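XRE family transcriptional regulator (Pseudomonas putida, PDB 6F8H) is the antitoxin GraA, a HigA-type protein that probably neutralises the toxin GraT and represses its own operon by binding DNA through a helix-turn-helix domain. Local coordinates at residues A[12-17]-A[84-89]; A[23-28]-A[74-79]; A[32-37]-A[42-47]. One frame throughout, in Å; residues are numbered along the deposited sequence.

Contact 1 (A[12-17]-A[84-89]); sequences MRPIHP and DLRTAE
Pro-14 and Arg-86 bring the extended 12-17 segment against the long helix 73-99, their CA atoms 5.6 Å apart where the two backbones come nearest. The arrangement joins the N-terminal arm of an all-helical helix-turn-helix protein to the helix that follows its probable DNA-binding helices in the chain. Arg-86 makes the largest share of the contact. Its CG stands anti to the backbone N (chi1 -172°) and lies against the Pro-14 ring, 3.6 Å from CG of the proline. Bends at chi2 and chi3 then curl the chain over the backbone O of Met-12, which takes the NE hydrogen over 3.0 Å. That bond is moderately bent (141° at the hydrogen), but the oxygen lies almost in the guanidinium plane and receives the donor on a lone pair in its own carbonyl plane. The Met-12 side chain, poorly ordered, leads away, and it is the backbone of this residue that is held here. On the helix, the carboxylate of Glu-89 lies at the guanidinium edge, in its plane, in a salt bridge whose modelled length is doubtfully short. Beyond Pro-14 the arm runs into His-16, which caps helix 17-29 through Gly-18 N and sets its ring edge-to-face with Phe-83. Asp-84, Leu-85, Ala-88 and Glu-89 reach the second subunit. Thr-87 borders the proline, beside Phe-83 and Gln-90: its OG1 is hydrogen-bonded to Phe-83 O within the helix, and lies 4.0 Å from Pro-14 CB.

Contact 2 (A[23-28]-A[74-79]); sequences EEFQKE and EFWLNL
Phe-25 and Trp-76 are the closest CA pair of segments 23-28 and 74-79, yet these atoms stand 12.4 Å apart, so aromatic side chains alone span the gap. The first segment includes a wider pi-type turn at 23-26. Phe-25 and Trp-76 reach for each other from opposite directions. With CG of Phe-25 anti to its carbonyl carbon (chi1 -71°), the phenyl ring extends toward the other helix, and its CE1 comes within 3.7 Å of CH2 on the six-membered ring of Trp-76. Both CZ2 and CH2 of the indole meet this phenyl, so the far corner of the indole does the touching. The two rings are inclined at 47°, with centroids 5.4 Å apart, an oblique pairing. Phe-75 joins from the same helix as the tryptophan: its CE2 lies 4.1 Å from Phe-25 CE1, while its CD2 sits over the centre of one indole face, 3.6 Å above the plane. Leu-79 CD1 in turn covers one face of the Phe-75 ring, toward its rim. The buried indole is thus held by apolar neighbours, including Ala-62, Leu-65 and Leu-69 of helix 59-69 and Leu-21 of helix 17-29, while NE1 makes a weak hydrogen bond to Thr-71 OG1. Such a cluster, where helix 17-29, helix 59-69 and the start of helix 73-99 converge, forms part of the hydrophobic core of the helical XRE-type helix-turn-helix domain.

Contact 3 (A[32-37]-A[42-47]); sequences SAAALA and VATPTV
Ala-37 and Val-42 are joined by the direct hydrogen bond of this contact, from Val-42 N to Ala-37 O over 3.1 Å and fairly straight at 157°. The donor sits 22° off the carbonyl plane. The bond spans the turn of the helix-turn-helix, bringing helix 33-40 against helix 44-51, with Ala-43 as N-cap of the latter. At the other end Ser-32 caps helix 33-40, its OG accepting from Ala-35 N. A second polar link is indirect: a water donates to Ala-34 O and lies 2.8 Å from Thr-44 OG1. The threonine methyl meanwhile packs over the Ala-34 backbone, with CG2 3.9 Å from Ala-34 CA. The rest is van der Waals packing, chiefly round Ala-33 and Ala-37 of helix 33-40. The Ala-37 methyl fits against the start of the second helix, with CB 3.6 Å from Thr-44 CA and 3.7 Å from Val-47 CG2. Val-47 divides its branches: CG1, placed anti to the backbone N by a chi1 of 177°, meets Leu-36 CD2 at 3.8 Å and lies beside Ala-33, whereas CG2 turns to Ala-37. Leu-36 also touches Cys-68 of helix 59-69 and Leu-103 of the second subunit, so this corner borders that subunit. Val-42 rests on Met-61 and Arg-64. Helix 44-51 is probably the DNA-recognition helix, as in related regulators. With alanines on the facing side of helix 33-40, the CA atoms of Ala-37 and Thr-44 approach to 5.1 Å, consistent with a close, mostly apolar packing joined by one backbone bond and one water bridge.

In the fold
From the N terminus, the arm at 12-17 is tied in contact 1 to residues 84-89 of helix 73-99, closing the widest loop, within which the other two fall. Helix 17-29 follows, and contact 2 joins its 23-28 segment to the start of helix 73-99, enclosing a shorter loop. Contact 3 lies inside that one, a local closure between helices 33-40 and 44-51. Contacts 1 and 2 share helix 73-99 and touch through Pro-17, which packs on Trp-76 and Leu-79; contacts 2 and 3 meet at Gln-26 and Ala-33. Contacts 1 and 3 lie on opposite sides of the chain's centre, their centres about 24 Å apart, and all three reach the second subunit.

Contact 1 (A[12-17]-A[84-89])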
loop_
_atom_site.group_PDB
_atom_site.type_symbol
_atom_site.label_atom_id
_atom_site.label_comp_id
_atom_site.label_asym_id
_atom_site.label_seq_id
_atom_site.Cartn_x
_atom_site.Cartn_y
_atom_site.Cartn_z
ATOM N N MET A 12 -15.378 6.378 -9.785
ATOM C CA MET A 12 -15.600 4.954 -9.552
ATOM C C MET A 12 -15.488 4.663 -8.057
ATOM O O MET A 12 -14.630 5.209 -7.371
ATOM C CB MET A 12 -14.625 4.100 -10.367
ATOM C CG MET A 12 -15.301 3.445 -11.571
ATOM S SD MET A 12 -14.177 2.720 -12.779
ATOM C CE MET A 12 -15.259 2.568 -14.203
ATOM N N ARG A 13 -16.388 3.826 -7.556
ATOM C CA ARG A 13 -16.468 3.532 -6.130
ATOM C C ARG A 13 -15.193 2.849 -5.636
ATOM O O ARG A 13 -14.739 1.897 -6.246
ATOM C CB ARG A 13 -17.694 2.650 -5.846
ATOM C CG ARG A 13 -17.898 2.295 -4.383
ATOM C CD ARG A 13 -19.186 1.503 -4.201
ATOM N NE ARG A 13 -19.162 0.244 -4.941
ATOM C CZ ARG A 13 -18.745 -0.908 -4.425
ATOM N NH1 ARG A 13 -18.317 -0.949 -3.168
ATOM N NH2 ARG A 13 -18.747 -2.008 -5.163
ATOM N N PRO A 14 -14.608 3.350 -4.539
ATOM C CA PRO A 14 -13.476 2.645 -3.925
ATOM C C PRO A 14 -13.860 1.214 -3.548
ATOM O O PRO A 14 -14.922 1.015 -2.955
ATOM C CB PRO A 14 -13.176 3.473 -2.671
ATOM C CG PRO A 14 -13.722 4.823 -2.955
ATOM C CD PRO A 14 -14.896 4.631 -3.879
ATOM N N ILE A 15 -13.024 0.240 -3.895
ATOM C CA ILE A 15 -13.283 -1.148 -3.522
ATOM C C ILE A 15 -12.347 -1.636 -2.411
ATOM O O ILE A 15 -11.162 -1.877 -2.642
ATOM C CB ILE A 15 -13.135 -2.090 -4.724
ATOM C CG1 ILE A 15 -13.967 -1.571 -5.898
ATOM C CG2 ILE A 15 -13.540 -3.499 -4.329
ATOM C CD1 ILE A 15 -15.469 -1.491 -5.590
ATOM N N HIS A 16 -12.878 -1.788 -1.206
ATOM C CA HIS A 16 -12.057 -2.310 -0.120
ATOM C C HIS A 16 -11.714 -3.793 -0.360
ATOM O O HIS A 16 -12.562 -4.572 -0.786
ATOM C CB HIS A 16 -12.766 -2.132 1.222
ATOM C CG HIS A 16 -11.853 -2.258 2.397
ATOM N ND1 HIS A 16 -11.463 -3.479 2.905
ATOM C CD2 HIS A 16 -11.241 -1.320 3.152
ATOM C CE1 HIS A 16 -10.647 -3.287 3.927
ATOM N NE2 HIS A 16 -10.501 -1.986 4.103
ATOM N N PRO A 17 -10.462 -4.185 -0.086
ATOM C CA PRO A 17 -10.074 -5.595 -0.218
ATOM C C PRO A 17 -11.018 -6.526 0.527
ATOM O O PRO A 17 -11.252 -7.647 0.082
ATOM C CB PRO A 17 -8.661 -5.632 0.394
ATOM C CG PRO A 17 -8.132 -4.246 0.168
ATOM C CD PRO A 17 -9.326 -3.325 0.307
ATOM N N ASP A 84 -7.004 2.823 -1.257
ATOM C CA ASP A 84 -6.440 3.973 -0.560
ATOM C C ASP A 84 -6.269 5.202 -1.462
ATOM O O ASP A 84 -6.487 6.339 -1.038
ATOM C CB ASP A 84 -5.091 3.587 0.062
ATOM C CG ASP A 84 -5.255 2.675 1.269
ATOM O OD1 ASP A 84 -6.285 2.797 1.975
ATOM O OD2 ASP A 84 -4.367 1.840 1.504
ATOM N N LEU A 85 -5.864 4.963 -2.699
ATOM C CA LEU A 85 -5.679 6.043 -3.659
ATOM C C LEU A 85 -7.023 6.665 -4.041
ATOM O O LEU A 85 -7.212 7.879 -3.970
ATOM C CB LEU A 85 -4.958 5.522 -4.895
ATOM C CG LEU A 85 -4.703 6.524 -6.023
ATOM C CD1 LEU A 85 -3.817 7.650 -5.530
ATOM C CD2 LEU A 85 -4.065 5.846 -7.243
ATOM N N ARG A 86 -7.959 5.814 -4.425
ATOM C CA ARG A 86 -9.287 6.278 -4.802
ATOM C C ARG A 86 -9.894 7.090 -3.648
ATOM O O ARG A 86 -10.514 8.136 -3.864
ATOM C CB ARG A 86 -10.175 5.089 -5.185
ATOM C CG ARG A 86 -11.528 5.474 -5.781
ATOM C CD ARG A 86 -11.396 6.036 -7.190
ATOM N NE ARG A 86 -12.362 7.110 -7.394
ATOM C CZ ARG A 86 -12.030 8.375 -7.626
ATOM N NH1 ARG A 86 -10.755 8.722 -7.714
ATOM N NH2 ARG A 86 -12.973 9.289 -7.788
ATOM N N THR A 87 -9.666 6.633 -2.419
ATOM C CA THR A 87 -10.170 7.330 -1.245
ATOM C C THR A 87 -9.513 8.702 -1.062
ATOM O O THR A 87 -10.209 9.703 -0.860
ATOM C CB THR A 87 -9.975 6.483 0.028
ATOM O OG1 THR A 87 -10.728 5.275 -0.091
ATOM C CG2 THR A 87 -10.462 7.241 1.260
ATOM N N ALA A 88 -8.184 8.747 -1.155
ATOM C CA ALA A 88 -7.436 9.997 -1.042
ATOM C C ALA A 88 -7.877 11.011 -2.106
ATOM O O ALA A 88 -7.931 12.216 -1.851
ATOM C CB ALA A 88 -5.925 9.725 -1.149
ATOM N N GLU A 89 -8.186 10.513 -3.298
ATOM C CA GLU A 89 -8.664 11.363 -4.372
ATOM C C GLU A 89 -10.034 11.909 -4.013
ATOM O O GLU A 89 -10.286 13.117 -4.124
ATOM C CB GLU A 89 -8.751 10.599 -5.687
ATOM C CG GLU A 89 -7.437 10.206 -6.327
ATOM C CD GLU A 89 -7.662 9.466 -7.641
ATOM O OE1 GLU A 89 -8.353 8.424 -7.631
ATOM O OE2 GLU A 89 -7.163 9.926 -8.688
#

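Contact 2 (A[23-28]-A[74-79])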
loop_
_atom_site.group_PDB
_atom_site.type_symbol
_atom_site.label_atom_id
_atom_site.label_comp_id
_atom_site.label_asym_id
_atom_site.label_seq_id
_atom_site.Cartn_x
_atom_site.Cartn_y
_atom_site.Cartn_z
ATOM N N GLU A 23 -17.094 -10.954 -0.891
ATOM C CA GLU A 23 -18.029 -11.223 -2.002
ATOM C C GLU A 23 -17.563 -12.353 -2.911
ATOM O O GLU A 23 -18.390 -13.100 -3.428
ATOM C CB GLU A 23 -18.253 -9.977 -2.853
ATOM C CG GLU A 23 -18.998 -8.865 -2.161
ATOM C CD GLU A 23 -20.427 -9.241 -1.809
ATOM O OE1 GLU A 23 -21.008 -10.127 -2.478
ATOM O OE2 GLU A 23 -20.971 -8.646 -0.856
ATOM N N GLU A 24 -16.249 -12.480 -3.110
ATOM C CA GLU A 24 -15.735 -13.447 -4.064
ATOM C C GLU A 24 -15.215 -14.718 -3.399
ATOM O O GLU A 24 -15.399 -15.811 -3.925
ATOM C CB GLU A 24 -14.632 -12.815 -4.916
ATOM C CG GLU A 24 -15.070 -11.535 -5.615
ATOM C CD GLU A 24 -14.232 -11.219 -6.838
ATOM O OE1 GLU A 24 -13.459 -12.108 -7.258
ATOM O OE2 GLU A 24 -14.340 -10.093 -7.386
ATOM N N PHE A 25 -14.563 -14.586 -2.248
ATOM C CA PHE A 25 -14.001 -15.758 -1.589
ATOM C C PHE A 25 -14.950 -16.348 -0.562
ATOM O O PHE A 25 -15.284 -17.527 -0.643
ATOM C CB PHE A 25 -12.651 -15.415 -0.948
ATOM C CG PHE A 25 -11.581 -15.195 -1.950
ATOM C CD1 PHE A 25 -11.422 -13.964 -2.548
ATOM C CD2 PHE A 25 -10.764 -16.244 -2.352
ATOM C CE1 PHE A 25 -10.442 -13.761 -3.512
ATOM C CE2 PHE A 25 -9.790 -16.054 -3.314
ATOM C CZ PHE A 25 -9.627 -14.810 -3.901
ATOM N N GLN A 26 -15.410 -15.528 0.382
ATOM C CA GLN A 26 -16.269 -16.025 1.451
ATOM C C GLN A 26 -17.631 -16.534 0.984
ATOM O O GLN A 26 -18.027 -17.656 1.334
ATOM C CB GLN A 26 -16.495 -14.952 2.520
ATOM C CG GLN A 26 -17.200 -15.535 3.721
ATOM C CD GLN A 26 -17.374 -14.546 4.844
ATOM O OE1 GLN A 26 -17.465 -13.334 4.618
ATOM N NE2 GLN A 26 -17.410 -15.054 6.068
ATOM N N LYS A 27 -18.347 -15.712 0.217
ATOM C CA LYS A 27 -19.726 -16.025 -0.184
ATOM C C LYS A 27 -19.801 -17.380 -0.878
ATOM O O LYS A 27 -20.770 -18.118 -0.723
ATOM C CB LYS A 27 -20.286 -14.932 -1.100
ATOM C CG LYS A 27 -21.595 -15.284 -1.815
ATOM C CD LYS A 27 -21.881 -14.285 -2.949
ATOM C CE LYS A 27 -23.198 -14.588 -3.670
ATOM N NZ LYS A 27 -22.986 -15.270 -4.977
ATOM N N GLU A 28 -18.749 -17.702 -1.622
ATOM C CA GLU A 28 -18.654 -18.967 -2.316
ATOM C C GLU A 28 -18.168 -20.108 -1.415
ATOM O O GLU A 28 -18.927 -21.037 -1.134
ATOM C CB GLU A 28 -17.724 -18.821 -3.515
ATOM C CG GLU A 28 -17.243 -20.135 -4.056
ATOM C CD GLU A 28 -16.108 -19.974 -5.044
ATOM O OE1 GLU A 28 -15.558 -18.850 -5.155
ATOM O OE2 GLU A 28 -15.772 -20.980 -5.706
ATOM N N GLU A 74 0.568 -9.734 -4.148
ATOM C CA GLU A 74 0.356 -8.456 -4.827
ATOM C C GLU A 74 -1.141 -8.203 -5.070
ATOM O O GLU A 74 -1.597 -7.066 -4.967
ATOM C CB GLU A 74 1.133 -8.398 -6.148
ATOM C CG GLU A 74 2.645 -8.131 -5.979
ATOM C CD GLU A 74 3.440 -9.375 -5.592
ATOM O OE1 GLU A 74 2.842 -10.472 -5.480
ATOM O OE2 GLU A 74 4.671 -9.249 -5.413
ATOM N N PHE A 75 -1.896 -9.266 -5.351
ATOM C CA PHE A 75 -3.344 -9.145 -5.592
ATOM C C PHE A 75 -4.007 -8.361 -4.466
ATOM O O PHE A 75 -4.772 -7.426 -4.715
ATOM C CB PHE A 75 -3.988 -10.535 -5.742
ATOM C CG PHE A 75 -5.502 -10.520 -5.805
ATOM C CD1 PHE A 75 -6.161 -10.096 -6.952
ATOM C CD2 PHE A 75 -6.264 -10.957 -4.722
ATOM C CE1 PHE A 75 -7.551 -10.094 -7.014
ATOM C CE2 PHE A 75 -7.663 -10.958 -4.780
ATOM C CZ PHE A 75 -8.303 -10.520 -5.929
ATOM N N TRP A 76 -3.671 -8.716 -3.228
ATOM C CA TRP A 76 -4.267 -8.070 -2.060
ATOM C C TRP A 76 -3.747 -6.655 -1.808
ATOM O O TRP A 76 -4.549 -5.758 -1.563
ATOM C CB TRP A 76 -4.075 -8.957 -0.816
ATOM C CG TRP A 76 -4.808 -10.263 -1.006
ATOM C CD1 TRP A 76 -4.261 -11.485 -1.301
ATOM C CD2 TRP A 76 -6.230 -10.454 -0.993
ATOM N NE1 TRP A 76 -5.256 -12.428 -1.438
ATOM C CE2 TRP A 76 -6.476 -11.822 -1.249
ATOM C CE3 TRP A 76 -7.322 -9.607 -0.769
ATOM C CZ2 TRP A 76 -7.770 -12.357 -1.300
ATOM C CZ3 TRP A 76 -8.614 -10.143 -0.814
ATOM C CH2 TRP A 76 -8.825 -11.503 -1.072
ATOM N N LEU A 77 -2.432 -6.451 -1.860
ATOM C CA LEU A 77 -1.862 -5.131 -1.601
ATOM C C LEU A 77 -2.211 -4.137 -2.710
ATOM O O LEU A 77 -2.384 -2.951 -2.445
ATOM C CB LEU A 77 -0.338 -5.206 -1.443
ATOM C CG LEU A 77 0.197 -5.851 -0.160
ATOM C CD1 LEU A 77 1.606 -5.367 0.160
ATOM C CD2 LEU A 77 -0.729 -5.559 0.995
ATOM N N ASN A 78 -2.307 -4.616 -3.948
ATOM C CA ASN A 78 -2.768 -3.748 -5.028
ATOM C C ASN A 78 -4.237 -3.356 -4.848
ATOM O O ASN A 78 -4.625 -2.246 -5.190
ATOM C CB ASN A 78 -2.546 -4.409 -6.394
ATOM C CG ASN A 78 -1.069 -4.545 -6.732
ATOM O OD1 ASN A 78 -0.216 -3.945 -6.077
ATOM N ND2 ASN A 78 -0.764 -5.313 -7.764
ATOM N N LEU A 79 -5.047 -4.248 -4.281
ATOM C CA LEU A 79 -6.425 -3.885 -3.963
ATOM C C LEU A 79 -6.419 -2.809 -2.886
ATOM O O LEU A 79 -7.168 -1.829 -2.959
ATOM C CB LEU A 79 -7.231 -5.108 -3.516
ATOM C CG LEU A 79 -7.746 -6.061 -4.602
ATOM C CD1 LEU A 79 -8.380 -7.290 -3.952
ATOM C CD2 LEU A 79 -8.756 -5.361 -5.539
#

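Contact 3 (A[32-37]-A[42-47])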
loop_
_atom_site.group_PDB
_atom_site.type_symbol
_atom_site.label_atom_id
_atom_site.label_comp_id
_atom_site.label_asym_id
_atom_site.label_seq_id
_atom_site.Cartn_x
_atom_site.Cartn_y
_atom_site.Cartn_z
ATOM N N SER A 32 -16.432 -19.377 7.774
ATOM C CA SER A 32 -16.667 -18.377 8.817
ATOM C C SER A 32 -15.420 -17.507 8.989
ATOM O O SER A 32 -14.339 -17.857 8.511
ATOM C CB SER A 32 -17.019 -19.036 10.160
ATOM O OG SER A 32 -15.868 -19.625 10.745
ATOM N N ALA A 33 -15.565 -16.387 9.694
ATOM C CA ALA A 33 -14.423 -15.526 9.974
ATOM C C ALA A 33 -13.386 -16.262 10.805
ATOM O O ALA A 33 -12.175 -16.133 10.577
ATOM C CB ALA A 33 -14.876 -14.252 10.687
ATOM N N ALA A 34 -13.866 -17.028 11.781
ATOM C CA ALA A 34 -12.984 -17.800 12.651
ATOM C C ALA A 34 -12.256 -18.887 11.874
ATOM O O ALA A 34 -11.056 -19.122 12.089
ATOM C CB ALA A 34 -13.773 -18.414 13.811
ATOM N N ALA A 35 -12.968 -19.560 10.975
ATOM C CA ALA A 35 -12.313 -20.562 10.138
ATOM C C ALA A 35 -11.183 -19.930 9.315
ATOM O O ALA A 35 -10.061 -20.462 9.253
ATOM C CB ALA A 35 -13.319 -21.249 9.238
ATOM N N LEU A 36 -11.446 -18.767 8.723
ATOM C CA LEU A 36 -10.413 -18.113 7.911
ATOM C C LEU A 36 -9.217 -17.732 8.774
ATOM O O LEU A 36 -8.057 -17.972 8.400
ATOM C CB LEU A 36 -10.979 -16.878 7.200
ATOM C CG LEU A 36 -9.984 -16.144 6.320
ATOM C CD1 LEU A 36 -9.379 -17.066 5.228
ATOM C CD2 LEU A 36 -10.627 -14.911 5.717
ATOM N N ALA A 37 -9.510 -17.157 9.944
ATOM C CA ALA A 37 -8.471 -16.733 10.898
ATOM C C ALA A 37 -7.549 -17.870 11.310
ATOM O O ALA A 37 -6.329 -17.704 11.340
ATOM C CB ALA A 37 -9.111 -16.108 12.153
ATOM N N VAL A 42 -3.886 -16.038 12.212
ATOM C CA VAL A 42 -4.102 -14.737 12.856
ATOM C C VAL A 42 -5.309 -14.793 13.786
ATOM O O VAL A 42 -6.035 -15.782 13.828
ATOM C CB VAL A 42 -4.334 -13.571 11.829
ATOM C CG1 VAL A 42 -3.223 -13.524 10.795
ATOM C CG2 VAL A 42 -5.712 -13.694 11.146
ATOM N N ALA A 43 -5.515 -13.709 14.524
ATOM C CA ALA A 43 -6.626 -13.604 15.463
ATOM C C ALA A 43 -7.909 -13.301 14.709
ATOM O O ALA A 43 -7.887 -12.569 13.734
ATOM C CB ALA A 43 -6.343 -12.511 16.504
ATOM N N THR A 44 -9.024 -13.858 15.165
ATOM C CA THR A 44 -10.298 -13.624 14.501
ATOM C C THR A 44 -10.669 -12.137 14.351
ATOM O O THR A 44 -11.167 -11.759 13.291
ATOM C CB THR A 44 -11.443 -14.375 15.214
ATOM O OG1 THR A 44 -11.052 -15.732 15.417
ATOM C CG2 THR A 44 -12.721 -14.364 14.371
ATOM N N PRO A 45 -10.441 -11.294 15.390
ATOM C CA PRO A 45 -10.795 -9.874 15.244
ATOM C C PRO A 45 -10.137 -9.176 14.058
ATOM O O PRO A 45 -10.769 -8.311 13.452
ATOM C CB PRO A 45 -10.301 -9.258 16.563
ATOM C CG PRO A 45 -10.520 -10.339 17.542
ATOM C CD PRO A 45 -10.090 -11.599 16.791
ATOM N N THR A 46 -8.900 -9.552 13.742
ATOM C CA THR A 46 -8.211 -9.023 12.570
ATOM C C THR A 46 -9.014 -9.316 11.294
ATOM O O THR A 46 -9.285 -8.412 10.502
ATOM C CB THR A 46 -6.799 -9.614 12.415
ATOM O OG1 THR A 46 -6.091 -9.534 13.663
ATOM C CG2 THR A 46 -6.039 -8.847 11.366
ATOM N N VAL A 47 -9.406 -10.577 11.118
ATOM C CA VAL A 47 -10.233 -10.977 9.979
ATOM C C VAL A 47 -11.566 -10.245 10.000
ATOM O O VAL A 47 -12.013 -9.750 8.970
ATOM C CB VAL A 47 -10.495 -12.497 9.954
ATOM C CG1 VAL A 47 -11.414 -12.855 8.795
ATOM C CG2 VAL A 47 -9.198 -13.252 9.834
HETATM O O HOH W 1 -10.133 -18.352 15.038
#